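Local coordinates for periplasmic binding protein (PDB 4MDY) that probably captures an iron-bearing solute outside the cell membrane and hands it to an ABC transporter, at residues V17-F21 / G22-I26; D110-A113 / K114-I118; T234-D237 / Q238-D241. All coordinates share one frame; numbering follows the deposited sequence.

Interaction 1: residues V17-F21 / G22-I26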
loop_
_atom_site.group_PDB
_atom_site.type_symbol
_atom_site.label_atom_id
_atom_site.label_comp_id
_atom_site.label_asym_id
_atom_site.label_seq_id
_atom_site.Cartn_x
_atom_site.Cartn_y
_atom_site.Cartn_z
ATOM N N VAL A 17 -0.126 5.524 -22.535
ATOM C CA VAL A 17 -0.903 5.635 -21.295
ATOM C C VAL A 17 -1.197 7.090 -20.983
ATOM O O VAL A 17 -0.410 7.970 -21.304
ATOM C CB VAL A 17 -0.228 4.955 -20.080
ATOM C CG1 VAL A 17 -0.083 3.464 -20.329
ATOM C CG2 VAL A 17 1.118 5.582 -19.756
ATOM N N ARG A 18 -2.342 7.320 -20.351
ATOM C CA ARG A 18 -2.813 8.660 -20.039
ATOM C C ARG A 18 -2.749 8.884 -18.538
ATOM O O ARG A 18 -3.217 8.057 -17.754
ATOM C CB ARG A 18 -4.240 8.839 -20.555
ATOM C CG ARG A 18 -4.396 8.379 -21.996
ATOM C CD ARG A 18 -5.789 8.659 -22.529
ATOM N NE ARG A 18 -5.997 10.088 -22.779
ATOM C CZ ARG A 18 -5.730 10.722 -23.926
ATOM N NH1 ARG A 18 -5.223 10.072 -24.975
ATOM N NH2 ARG A 18 -5.977 12.029 -24.024
ATOM N N HIS A 19 -2.149 9.996 -18.139
ATOM C CA HIS A 19 -1.925 10.278 -16.726
ATOM C C HIS A 19 -2.102 11.777 -16.445
ATOM O O HIS A 19 -2.508 12.545 -17.331
ATOM C CB HIS A 19 -0.531 9.764 -16.313
ATOM C CG HIS A 19 0.577 10.245 -17.194
ATOM N ND1 HIS A 19 0.960 11.565 -17.246
ATOM C CD2 HIS A 19 1.375 9.590 -18.068
ATOM C CE1 HIS A 19 1.946 11.707 -18.112
ATOM N NE2 HIS A 19 2.217 10.523 -18.627
ATOM N N ALA A 20 -1.792 12.188 -15.221
ATOM C CA ALA A 20 -2.050 13.558 -14.763
ATOM C C ALA A 20 -1.344 14.642 -15.583
ATOM O O ALA A 20 -1.799 15.776 -15.618
ATOM C CB ALA A 20 -1.676 13.698 -13.295
ATOM N N PHE A 21 -0.230 14.293 -16.216
ATOM C CA PHE A 21 0.580 15.248 -16.976
ATOM C C PHE A 21 0.537 15.026 -18.488
ATOM O O PHE A 21 1.375 15.543 -19.226
ATOM C CB PHE A 21 2.004 15.204 -16.429
ATOM C CG PHE A 21 2.054 15.403 -14.945
ATOM C CD1 PHE A 21 1.646 16.608 -14.392
ATOM C CD2 PHE A 21 2.443 14.380 -14.097
ATOM C CE1 PHE A 21 1.657 16.804 -13.026
ATOM C CE2 PHE A 21 2.462 14.570 -12.724
ATOM C CZ PHE A 21 2.068 15.782 -12.189
ATOM N N GLY A 22 -0.464 14.279 -18.943
ATOM C CA GLY A 22 -0.678 14.038 -20.357
ATOM C C GLY A 22 -0.499 12.578 -20.708
ATOM O O GLY A 22 -0.911 11.696 -19.955
ATOM N N ASP A 23 0.126 12.334 -21.856
ATOM C CA ASP A 23 0.277 11.001 -22.410
ATOM C C ASP A 23 1.740 10.583 -22.386
ATOM O O ASP A 23 2.627 11.416 -22.557
ATOM C CB ASP A 23 -0.216 10.974 -23.858
ATOM C CG ASP A 23 -1.727 11.108 -23.975
ATOM O OD1 ASP A 23 -2.426 11.226 -22.944
ATOM O OD2 ASP A 23 -2.219 11.088 -25.123
ATOM N N THR A 24 1.979 9.294 -22.170
ATOM C CA THR A 24 3.311 8.713 -22.301
ATOM C C THR A 24 3.233 7.554 -23.291
ATOM O O THR A 24 2.382 6.676 -23.152
ATOM C CB THR A 24 3.859 8.219 -20.945
ATOM O OG1 THR A 24 4.166 9.347 -20.118
ATOM C CG2 THR A 24 5.130 7.400 -21.145
ATOM N N THR A 25 4.107 7.569 -24.297
ATOM C CA THR A 25 4.190 6.479 -25.255
ATOM C C THR A 25 5.410 5.620 -24.944
ATOM O O THR A 25 6.527 6.125 -24.796
ATOM C CB THR A 25 4.229 6.991 -26.706
ATOM O OG1 THR A 25 3.027 7.721 -26.971
ATOM C CG2 THR A 25 4.332 5.840 -27.698
ATOM N N ILE A 26 5.161 4.320 -24.831
ATOM C CA ILE A 26 6.187 3.327 -24.579
ATOM C C ILE A 26 6.342 2.507 -25.865
ATOM O O ILE A 26 5.419 1.790 -26.258
ATOM C CB ILE A 26 5.827 2.425 -23.374
ATOM C CG1 ILE A 26 5.495 3.270 -22.127
ATOM C CG2 ILE A 26 6.974 1.476 -23.060
ATOM C CD1 ILE A 26 4.014 3.545 -21.922
HETATM O O HOH W 1 3.322 13.937 -21.557
#

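Interaction 2: residues D110-A113 / K114-I118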
loop_
_atom_site.group_PDB
_atom_site.type_symbol
_atom_site.label_atom_id
_atom_site.label_comp_id
_atom_site.label_asym_id
_atom_site.label_seq_id
_atom_site.Cartn_x
_atom_site.Cartn_y
_atom_site.Cartn_z
ATOM N N ASP A 110 6.829 19.721 -13.167
ATOM C CA ASP A 110 8.232 20.045 -13.422
ATOM C C ASP A 110 9.081 18.775 -13.412
ATOM O O ASP A 110 9.811 18.504 -14.358
ATOM C CB ASP A 110 8.744 21.034 -12.368
ATOM C CG ASP A 110 10.212 21.387 -12.555
ATOM O OD1 ASP A 110 10.612 21.698 -13.699
ATOM O OD2 ASP A 110 10.962 21.356 -11.552
ATOM N N THR A 111 8.948 17.994 -12.346
ATOM C CA THR A 111 9.723 16.770 -12.174
ATOM C C THR A 111 9.361 15.706 -13.207
ATOM O O THR A 111 10.226 14.971 -13.667
ATOM C CB THR A 111 9.558 16.229 -10.745
ATOM O OG1 THR A 111 9.906 17.265 -9.819
ATOM C CG2 THR A 111 10.464 15.045 -10.506
ATOM N N TYR A 112 8.088 15.634 -13.579
ATOM C CA TYR A 112 7.674 14.803 -14.701
ATOM C C TYR A 112 8.419 15.181 -15.983
ATOM O O TYR A 112 8.909 14.310 -16.691
ATOM C CB TYR A 112 6.168 14.912 -14.943
ATOM C CG TYR A 112 5.733 14.230 -16.222
ATOM C CD1 TYR A 112 5.631 12.842 -16.288
ATOM C CD2 TYR A 112 5.458 14.963 -17.373
ATOM C CE1 TYR A 112 5.242 12.211 -17.451
ATOM C CE2 TYR A 112 5.070 14.336 -18.545
ATOM C CZ TYR A 112 4.967 12.954 -18.576
ATOM O OH TYR A 112 4.576 12.304 -19.721
ATOM N N ALA A 113 8.500 16.478 -16.278
ATOM C CA ALA A 113 9.225 16.945 -17.469
ATOM C C ALA A 113 10.700 16.524 -17.426
ATOM O O ALA A 113 11.256 16.052 -18.422
ATOM C CB ALA A 113 9.092 18.458 -17.619
ATOM N N LYS A 114 11.315 16.660 -16.256
ATOM C CA LYS A 114 12.710 16.255 -16.057
ATOM C C LYS A 114 12.949 14.752 -16.250
ATOM O O LYS A 114 13.944 14.346 -16.866
ATOM C CB LYS A 114 13.174 16.669 -14.663
ATOM C CG LYS A 114 13.274 18.170 -14.473
ATOM C CD LYS A 114 13.588 18.511 -13.030
ATOM C CE LYS A 114 13.846 19.996 -12.865
ATOM N NZ LYS A 114 13.749 20.415 -11.439
ATOM N N LEU A 115 12.046 13.932 -15.718
ATOM C CA LEU A 115 12.150 12.481 -15.875
ATOM C C LEU A 115 11.863 12.056 -17.317
ATOM O O LEU A 115 12.484 11.119 -17.825
ATOM C CB LEU A 115 11.201 11.758 -14.907
ATOM C CG LEU A 115 11.496 11.899 -13.408
ATOM C CD1 LEU A 115 10.392 11.216 -12.604
ATOM C CD2 LEU A 115 12.855 11.330 -13.028
ATOM N N SER A 116 10.938 12.752 -17.980
ATOM C CA SER A 116 10.570 12.411 -19.355
ATOM C C SER A 116 11.721 12.626 -20.319
ATOM O O SER A 116 11.795 11.961 -21.345
ATOM C CB SER A 116 9.354 13.210 -19.811
ATOM O OG SER A 116 8.235 12.813 -19.049
ATOM N N GLU A 117 12.611 13.556 -19.981
ATOM C CA GLU A 117 13.839 13.756 -20.747
ATOM C C GLU A 117 14.737 12.521 -20.694
ATOM O O GLU A 117 15.505 12.270 -21.615
ATOM C CB GLU A 117 14.593 14.973 -20.216
ATOM C CG GLU A 117 15.656 15.485 -21.156
ATOM C CD GLU A 117 16.292 16.760 -20.651
ATOM O OE1 GLU A 117 16.757 16.782 -19.489
ATOM O OE2 GLU A 117 16.321 17.741 -21.417
ATOM N N ILE A 118 14.620 11.742 -19.621
ATOM C CA ILE A 118 15.432 10.542 -19.446
ATOM C C ILE A 118 14.793 9.356 -20.156
ATOM O O ILE A 118 15.453 8.647 -20.922
ATOM C CB ILE A 118 15.635 10.218 -17.951
ATOM C CG1 ILE A 118 16.248 11.425 -17.231
ATOM C CG2 ILE A 118 16.523 8.988 -17.780
ATOM C CD1 ILE A 118 16.179 11.348 -15.720
HETATM O O HOH W 2 6.919 10.582 -20.233
#

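Interaction 3: residues T234-D237 / Q238-D241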
loop_
_atom_site.group_PDB
_atom_site.type_symbol
_atom_site.label_atom_id
_atom_site.label_comp_id
_atom_site.label_asym_id
_atom_site.label_seq_id
_atom_site.Cartn_x
_atom_site.Cartn_y
_atom_site.Cartn_z
ATOM N N THR A 234 0.786 -1.899 14.248
ATOM C CA THR A 234 2.063 -1.993 14.939
ATOM C C THR A 234 3.077 -2.748 14.086
ATOM O O THR A 234 2.704 -3.619 13.299
ATOM C CB THR A 234 1.908 -2.719 16.294
ATOM O OG1 THR A 234 1.148 -3.924 16.122
ATOM C CG2 THR A 234 1.210 -1.829 17.298
ATOM N N GLU A 235 4.356 -2.407 14.262
ATOM C CA GLU A 235 5.457 -3.045 13.548
ATOM C C GLU A 235 6.420 -3.747 14.513
ATOM O O GLU A 235 7.435 -4.292 14.085
ATOM C CB GLU A 235 6.217 -2.005 12.725
ATOM C CG GLU A 235 5.350 -1.291 11.695
ATOM C CD GLU A 235 6.105 -0.235 10.907
ATOM O OE1 GLU A 235 7.338 -0.375 10.739
ATOM O OE2 GLU A 235 5.458 0.734 10.452
ATOM N N SER A 236 6.102 -3.735 15.806
ATOM C CA SER A 236 6.897 -4.457 16.803
ATOM C C SER A 236 6.143 -4.629 18.114
ATOM O O SER A 236 5.096 -4.011 18.340
ATOM C CB SER A 236 8.219 -3.737 17.072
ATOM O OG SER A 236 8.009 -2.477 17.685
ATOM N N ASP A 237 6.692 -5.486 18.969
ATOM C CA ASP A 237 6.228 -5.628 20.341
ATOM C C ASP A 237 6.416 -4.308 21.073
ATOM O O ASP A 237 5.567 -3.921 21.874
ATOM C CB ASP A 237 7.015 -6.723 21.067
ATOM C CG ASP A 237 6.749 -8.114 20.511
ATOM O OD1 ASP A 237 5.615 -8.377 20.049
ATOM O OD2 ASP A 237 7.680 -8.947 20.549
ATOM N N GLN A 238 7.531 -3.628 20.794
ATOM C CA GLN A 238 7.796 -2.305 21.359
ATOM C C GLN A 238 6.609 -1.388 21.096
ATOM O O GLN A 238 6.120 -0.737 22.015
ATOM C CB GLN A 238 9.083 -1.685 20.786
ATOM C CG GLN A 238 9.497 -0.364 21.443
ATOM C CD GLN A 238 10.818 0.192 20.913
ATOM O OE1 GLN A 238 10.870 1.304 20.380
ATOM N NE2 GLN A 238 11.890 -0.578 21.056
ATOM N N ASP A 239 6.143 -1.361 19.846
ATOM C CA ASP A 239 4.996 -0.522 19.466
ATOM C C ASP A 239 3.730 -0.889 20.242
ATOM O O ASP A 239 3.016 -0.000 20.728
ATOM C CB ASP A 239 4.691 -0.630 17.961
ATOM C CG ASP A 239 5.719 0.077 17.085
ATOM O OD1 ASP A 239 6.558 0.822 17.621
ATOM O OD2 ASP A 239 5.673 -0.103 15.842
ATOM N N ARG A 240 3.439 -2.184 20.347
ATOM C CA ARG A 240 2.194 -2.628 20.990
ATOM C C ARG A 240 2.192 -2.271 22.462
ATOM O O ARG A 240 1.194 -1.784 22.998
ATOM C CB ARG A 240 1.984 -4.139 20.861
ATOM C CG ARG A 240 0.897 -4.675 21.796
ATOM C CD ARG A 240 0.868 -6.184 21.836
ATOM N NE ARG A 240 2.086 -6.701 22.446
ATOM C CZ ARG A 240 2.494 -7.965 22.365
ATOM N NH1 ARG A 240 1.778 -8.869 21.703
ATOM N NH2 ARG A 240 3.627 -8.326 22.953
ATOM N N ASP A 241 3.308 -2.547 23.121
ATOM C CA ASP A 241 3.403 -2.334 24.558
ATOM C C ASP A 241 3.367 -0.840 24.897
ATOM O O ASP A 241 2.822 -0.455 25.930
ATOM C CB ASP A 241 4.641 -3.041 25.120
ATOM C CG ASP A 241 4.597 -4.563 24.914
ATOM O OD1 ASP A 241 3.491 -5.149 24.851
ATOM O OD2 ASP A 241 5.670 -5.184 24.806
#

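Interaction 1: residues V17-F21 / G22-I26
His-19 and Thr-24 meet on the packed side of this hairpin, where His-19 NE2 donates a bond of 2.7 Å to Thr-24 OG1, lying almost in the plane of the imidazole. The first torsion of His-19 (chi1 52°) tucks CG over the main chain, which swings the ring back over the neighbouring strand: Gly-22 O lies 3.2 Å above its plane, at mid-ring. At the other edge, ND1 accepts from Phe-21 N at 3.1 Å, so both ring nitrogens are used and rotation is fixed, consistent with a neutral ring protonated on NE2. Thr-24 OG1 is further bonded to Thr-121 O and Tyr-112 OH, while Val-17 CG2 packs 4.2 Å from Ile-26 CD1 beside helix 134-144. The reverse, solvent-facing side is looser. There Arg-18 runs alongside Asp-23, its NH1 3.2 Å from Asp-23 OD2; OD1 lies above the guanidinium face with the carboxylate turned 75° to it, so charges attract without a directed N-H. Gly-22 suits its place because its backbone angles would jam a CB against Phe-21 O. Paired bonds between His-19 and Gly-22 close a type I turn, making a tight antiparallel beta hairpin with a two-residue loop.

Interaction 2: residues D110-A113 / K114-I118
Lys-114 reaches back one helical turn to Asp-110, each carbon of its chain meeting an oxygen on the way. CB lies 3.5 Å from Thr-111 O. With CG beside its own backbone N (chi1 -67°), the chain turns back along the helix, and CG passes 3.5 Å from Asp-110 O, the same carbonyl that accepts the bond from Lys-114 N. CD, still beside Asp-110 O at 4.0 Å, continues the extended run, CE comes within 3.4 Å of Asp-110 OD2, and NZ ends 2.9 Å from that oxygen, on its syn side and 30° out of the carboxylate plane. A long, flexible lysine suits this exposed i to i+4 salt bridge. Two residues further along, Ser-116 bonds twice to Tyr-112 O, through its backbone N and through OG at 2.9 Å, the latter from above the carbonyl plane. The same OG sits 3.3 Å above one face of the Tyr-112 ring, displaced toward its hydroxyl end, and a water joins it to the phenol OH, which also bonds Thr-24. Leu-115 is buried against Ile-92, Ile-100 and Thr-121. Charged outside and apolar inside, this is the amphipathic helix of a beta-alpha-beta unit, joining strands 99-102 and 121-123.

Interaction 3: residues T234-D237 / Q238-D241
A serine N-cap starts helix 237-244, just after the chain leaves strand 229-233 of the parallel sheet. Ser-236 OG accepts from Asp-239 N at 3.1 Å, which satisfies one of the amides that the first turn of a helix leaves without a carbonyl partner. Its torsion (chi1 66°) folds OG back over the main chain, into the crowded position, and turns it toward the helix. Asp-239 answers in the other direction: its OD2 accepts from Glu-235 N at 3.1 Å, on the anti side and 15° out of the carboxylate plane. A capping box would need this bond to come from Ser-236 N; here it comes from the residue before the cap, so the box is not complete. Beside this bond Thr-234 CG2 packs 3.7 Å from Asp-239 CB, the two side chains running antiparallel to one another; Thr-234 also touches Phe-262 of strand 260-262. Backbone bonding begins with Arg-240 N to Ser-236 O, 3.2 Å, and continues with Asp-241 N to Asp-237 O, 2.9 Å. On the outer surface, Arg-240 serves two acids. Its NE donates to Asp-241 OD1 at 3.2 Å, whereas NH2 lies 3.5 Å from Asp-237 OD1, which sits over the guanidinium face, the two planes being 13° apart, so charge alone attracts there. Asp-237 and Asp-239, in the first turn, would be favoured by the positive end of the helix dipole, and Asp-241, one turn on, probably less so; the arginine probably offsets the mutual repulsion of Asp-237 and Asp-241.

Along the chain the three contacts follow in order without overlap. Interactions 1 and 2 are neighbours, their centres about 12 Å apart: the hairpin of strands 15-19 and 22-26 lies against helix 109-116, and the Tyr-112 ring sits between them, meeting the rings of His-19 and Phe-21. Interaction 3, beside the parallel sheet of strand 229-233, lies on the opposite side of the chain's centre, about 42 and 40 Å from interactions 1 and 2, centre to centre. This agrees with the two-lobed architecture of the family, in which a long helix, here probably 148-168, joins the lobes. Interactions 1 and 2 probably help build one lobe and interaction 3 the other, with solute expected between them.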